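Side-chain contact in JSC1_58120g3 ([Leptolyngbya] sp. JSC-1, PDB 6XHH), which binds a verdin-type bilin in a cyanobacteriochrome GAF domain, absorbs far-red light in its dark state and probably serves as a light sensor: residues L5-T10 with T26-R31. Residues are numbered along the deposited sequence; the frame is centred on the assembly and turned at random.
Sequences LNRVIT and TQEVRR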
ATOM      1  N   LEU A   5       4.458  10.096  11.935  1.00 29.23           N
ATOM      2  CA  LEU A   5       4.990  10.381  10.604  1.00 28.67           C
ATOM      3  C   LEU A   5       6.391  10.968  10.677  1.00 23.78           C
ATOM      4  O   LEU A   5       7.273  10.577   9.907  1.00 24.09           O
ATOM      5  CB  LEU A   5       4.071  11.339   9.850  1.00 28.12           C
ATOM      6  CG  LEU A   5       4.543  11.781   8.464  1.00 19.95           C
ATOM      7  CD1 LEU A   5       4.707  10.580   7.536  1.00 23.21           C
ATOM      8  CD2 LEU A   5       3.507  12.736   7.891  1.00 24.45           C
ATOM      9  N   ASN A   6       6.610  11.926  11.578  1.00 23.98           N
ATOM     10  CA  ASN A   6       7.928  12.539  11.680  1.00 28.77           C
ATOM     11  C   ASN A   6       8.980  11.500  12.040  1.00 27.99           C
ATOM     12  O   ASN A   6      10.108  11.547  11.538  1.00 26.96           O
ATOM     13  CB  ASN A   6       7.903  13.667  12.708  1.00 31.74           C
ATOM     14  CG  ASN A   6       9.270  14.263  12.942  1.00 41.87           C
ATOM     15  OD1 ASN A   6       9.843  14.892  12.052  1.00 53.59           O
ATOM     16  ND2 ASN A   6       9.806  14.066  14.143  1.00 44.18           N
ATOM     17  N   ARG A   7       8.614  10.537  12.888  1.00 29.54           N
ATOM     18  CA  ARG A   7       9.511   9.437  13.223  1.00 35.00           C
ATOM     19  C   ARG A   7       9.844   8.609  11.991  1.00 31.66           C
ATOM     20  O   ARG A   7      11.006   8.256  11.762  1.00 29.04           O
ATOM     21  CB  ARG A   7       8.874   8.558  14.298  1.00 36.69           C
ATOM     22  CG  ARG A   7       9.828   7.574  14.936  1.00 45.29           C
ATOM     23  CD  ARG A   7       9.082   6.544  15.773  1.00 55.78           C
ATOM     24  NE  ARG A   7       8.505   5.483  14.950  1.00 53.55           N
ATOM     25  CZ  ARG A   7       9.202   4.466  14.454  1.00 55.34           C
ATOM     26  NH1 ARG A   7      10.508   4.383  14.687  1.00 46.45           N
ATOM     27  NH2 ARG A   7       8.598   3.539  13.718  1.00 47.52           N
ATOM     28  N   VAL A   8       8.827   8.279  11.189  1.00 30.74           N
ATOM     29  CA  VAL A   8       9.053   7.497   9.975  1.00 22.27           C
ATOM     30  C   VAL A   8       9.979   8.247   9.023  1.00 25.21           C
ATOM     31  O   VAL A   8      10.942   7.684   8.495  1.00 20.93           O
ATOM     32  CB  VAL A   8       7.712   7.148   9.300  1.00 27.45           C
ATOM     33  CG1 VAL A   8       7.942   6.409   7.995  1.00 26.69           C
ATOM     34  CG2 VAL A   8       6.838   6.324  10.225  1.00 26.44           C
ATOM     35  N   ILE A   9       9.703   9.537   8.794  1.00 23.41           N
ATOM     36  CA  ILE A   9      10.513  10.317   7.858  1.00 23.27           C
ATOM     37  C   ILE A   9      11.956  10.410   8.339  1.00 26.05           C
ATOM     38  O   ILE A   9      12.898  10.343   7.541  1.00 24.97           O
ATOM     39  CB  ILE A   9       9.890  11.712   7.650  1.00 26.20           C
ATOM     40  CG1 ILE A   9       8.475  11.580   7.089  1.00 24.94           C
ATOM     41  CG2 ILE A   9      10.759  12.563   6.730  1.00 23.86           C
ATOM     42  CD1 ILE A   9       7.761  12.904   6.920  1.00 29.33           C
ATOM     43  N   THR A  10      12.151  10.564   9.651  1.00 22.59           N
ATOM     44  CA  THR A  10      13.496  10.576  10.214  1.00 27.82           C
ATOM     45  C   THR A  10      14.254   9.301   9.861  1.00 28.91           C
ATOM     46  O   THR A  10      15.378   9.358   9.348  1.00 24.48           O
ATOM     47  CB  THR A  10      13.420  10.761  11.730  1.00 27.97           C
ATOM     48  OG1 THR A  10      12.825  12.034  12.024  1.00 33.13           O
ATOM     49  CG2 THR A  10      14.811  10.700  12.350  1.00 32.33           C
ATOM     50  N   THR A  26       9.190  -0.004   4.858  1.00 12.13           N
ATOM     51  CA  THR A  26       8.261  -1.106   5.112  1.00  9.91           C
ATOM     52  C   THR A  26       8.349  -1.571   6.563  1.00 12.28           C
ATOM     53  O   THR A  26       7.322  -1.868   7.187  1.00 13.66           O
ATOM     54  CB  THR A  26       8.494  -2.281   4.150  1.00  8.82           C
ATOM     55  OG1 THR A  26       9.838  -2.743   4.237  1.00 14.39           O
ATOM     56  CG2 THR A  26       8.191  -1.907   2.714  1.00 10.42           C
ATOM     57  N   GLN A  27       9.568  -1.617   7.123  1.00 12.68           N
ATOM     58  CA  GLN A  27       9.750  -2.020   8.515  1.00 12.08           C
ATOM     59  C   GLN A  27       9.072  -1.050   9.467  1.00 12.72           C
ATOM     60  O   GLN A  27       8.381  -1.467  10.405  1.00 15.64           O
ATOM     61  CB  GLN A  27      11.243  -2.115   8.838  1.00 14.15           C
ATOM     62  CG  GLN A  27      11.984  -3.251   8.128  1.00 22.84           C
ATOM     63  CD  GLN A  27      13.337  -3.585   8.758  1.00 28.68           C
ATOM     64  OE1 GLN A  27      13.587  -3.292   9.932  1.00 35.10           O
ATOM     65  NE2 GLN A  27      14.220  -4.184   7.968  1.00 41.16           N
ATOM     66  N   GLU A  28       9.270   0.250   9.254  1.00 13.98           N
ATOM     67  CA  GLU A  28       8.733   1.224  10.200  1.00 13.01           C
ATOM     68  C   GLU A  28       7.212   1.281  10.146  1.00 11.47           C
ATOM     69  O   GLU A  28       6.554   1.372  11.188  1.00 13.56           O
ATOM     70  CB  GLU A  28       9.333   2.601   9.927  1.00 13.47           C
ATOM     71  CG  GLU A  28      10.811   2.683  10.187  1.00 20.27           C
ATOM     72  CD  GLU A  28      11.190   2.146  11.543  1.00 32.77           C
ATOM     73  OE1 GLU A  28      10.466   2.437  12.523  1.00 31.34           O
ATOM     74  OE2 GLU A  28      12.214   1.436  11.624  1.00 30.60           O
ATOM     75  N   VAL A  29       6.630   1.240   8.948  1.00 13.78           N
ATOM     76  CA  VAL A  29       5.175   1.220   8.848  1.00 13.41           C
ATOM     77  C   VAL A  29       4.598  -0.041   9.483  1.00 12.08           C
ATOM     78  O   VAL A  29       3.567   0.016  10.167  1.00 14.06           O
ATOM     79  CB  VAL A  29       4.731   1.370   7.382  1.00 11.25           C
ATOM     80  CG1 VAL A  29       3.227   1.142   7.273  1.00 12.79           C
ATOM     81  CG2 VAL A  29       5.108   2.755   6.857  1.00 14.45           C
ATOM     82  N   ARG A  30       5.239  -1.197   9.265  1.00 14.28           N
ATOM     83  CA  ARG A  30       4.720  -2.443   9.835  1.00 12.19           C
ATOM     84  C   ARG A  30       4.732  -2.399  11.360  1.00 15.08           C
ATOM     85  O   ARG A  30       3.753  -2.780  12.011  1.00 15.20           O
ATOM     86  CB  ARG A  30       5.525  -3.647   9.335  1.00 17.07           C
ATOM     87  CG  ARG A  30       4.770  -4.972   9.512  1.00 17.38           C
ATOM     88  CD  ARG A  30       5.688  -6.187   9.719  1.00 19.08           C
ATOM     89  NE  ARG A  30       6.664  -5.950  10.780  1.00 22.03           N
ATOM     90  CZ  ARG A  30       6.393  -5.955  12.083  1.00 27.76           C
ATOM     91  NH1 ARG A  30       7.364  -5.711  12.956  1.00 32.40           N
ATOM     92  NH2 ARG A  30       5.161  -6.192  12.526  1.00 22.95           N
ATOM     93  N   ARG A  31       5.844  -1.936  11.940  1.00 12.89           N
ATOM     94  CA  ARG A  31       5.960  -1.787  13.391  1.00 15.19           C
ATOM     95  C   ARG A  31       4.912  -0.817  13.933  1.00 14.53           C
ATOM     96  O   ARG A  31       4.235  -1.096  14.931  1.00 15.40           O
ATOM     97  CB  ARG A  31       7.375  -1.288  13.721  1.00 18.80           C
ATOM     98  CG  ARG A  31       7.705  -1.149  15.204  1.00 30.08           C
ATOM     99  CD  ARG A  31       9.147  -0.651  15.409  1.00 35.50           C
ATOM    100  NE  ARG A  31       9.217   0.790  15.650  1.00 42.93           N
ATOM    101  CZ  ARG A  31       9.544   1.341  16.816  1.00 39.68           C
ATOM    102  NH1 ARG A  31       9.835   0.575  17.858  1.00 34.33           N
ATOM    103  NH2 ARG A  31       9.581   2.662  16.940  1.00 41.80           N
TER
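Arg7 and Glu28 form a salt bridge between the two helices. Both terminal nitrogens of the guanidinium converge on a single carboxylate oxygen: Arg7 NH2 lies 2.5 Å from Glu28 OE1, a length short enough to be doubtful, while the bond from Arg7 NH1 to Glu28 OE1, at 2.9 Å, is weak, its N-H...O angle only 125°. OE1 sits at the guanidinium edge, near its plane, with the carboxylate turned 67° against it. Glu28 OE2 pairs instead with Lys11, one turn further along helix 2-13. Arg7 extends with CG anti to the backbone N (chi1 -167°) and bends at chi3 to bring its end group to Glu28.

Of these antiparallel helices, 18-33 packs on the GAF-domain sheet, on the face turned from the bilin, and 2-13 lies outside it, against helix 157-178. Beneath the charges, Val8 CG1 rests 4.5 Å from Glu28 CB.

A second guanidinium joins the network. Arg31 NH2 stands over one face of the Arg7 group, its 3.0 Å approach to Arg7 NH1 doubtfully close for like charges, though probably eased by Glu28, to which Arg31 NE makes a long salt bridge. A leucine replacing Arg7 would probably leave Glu28 OE1 without its closest cationic partner.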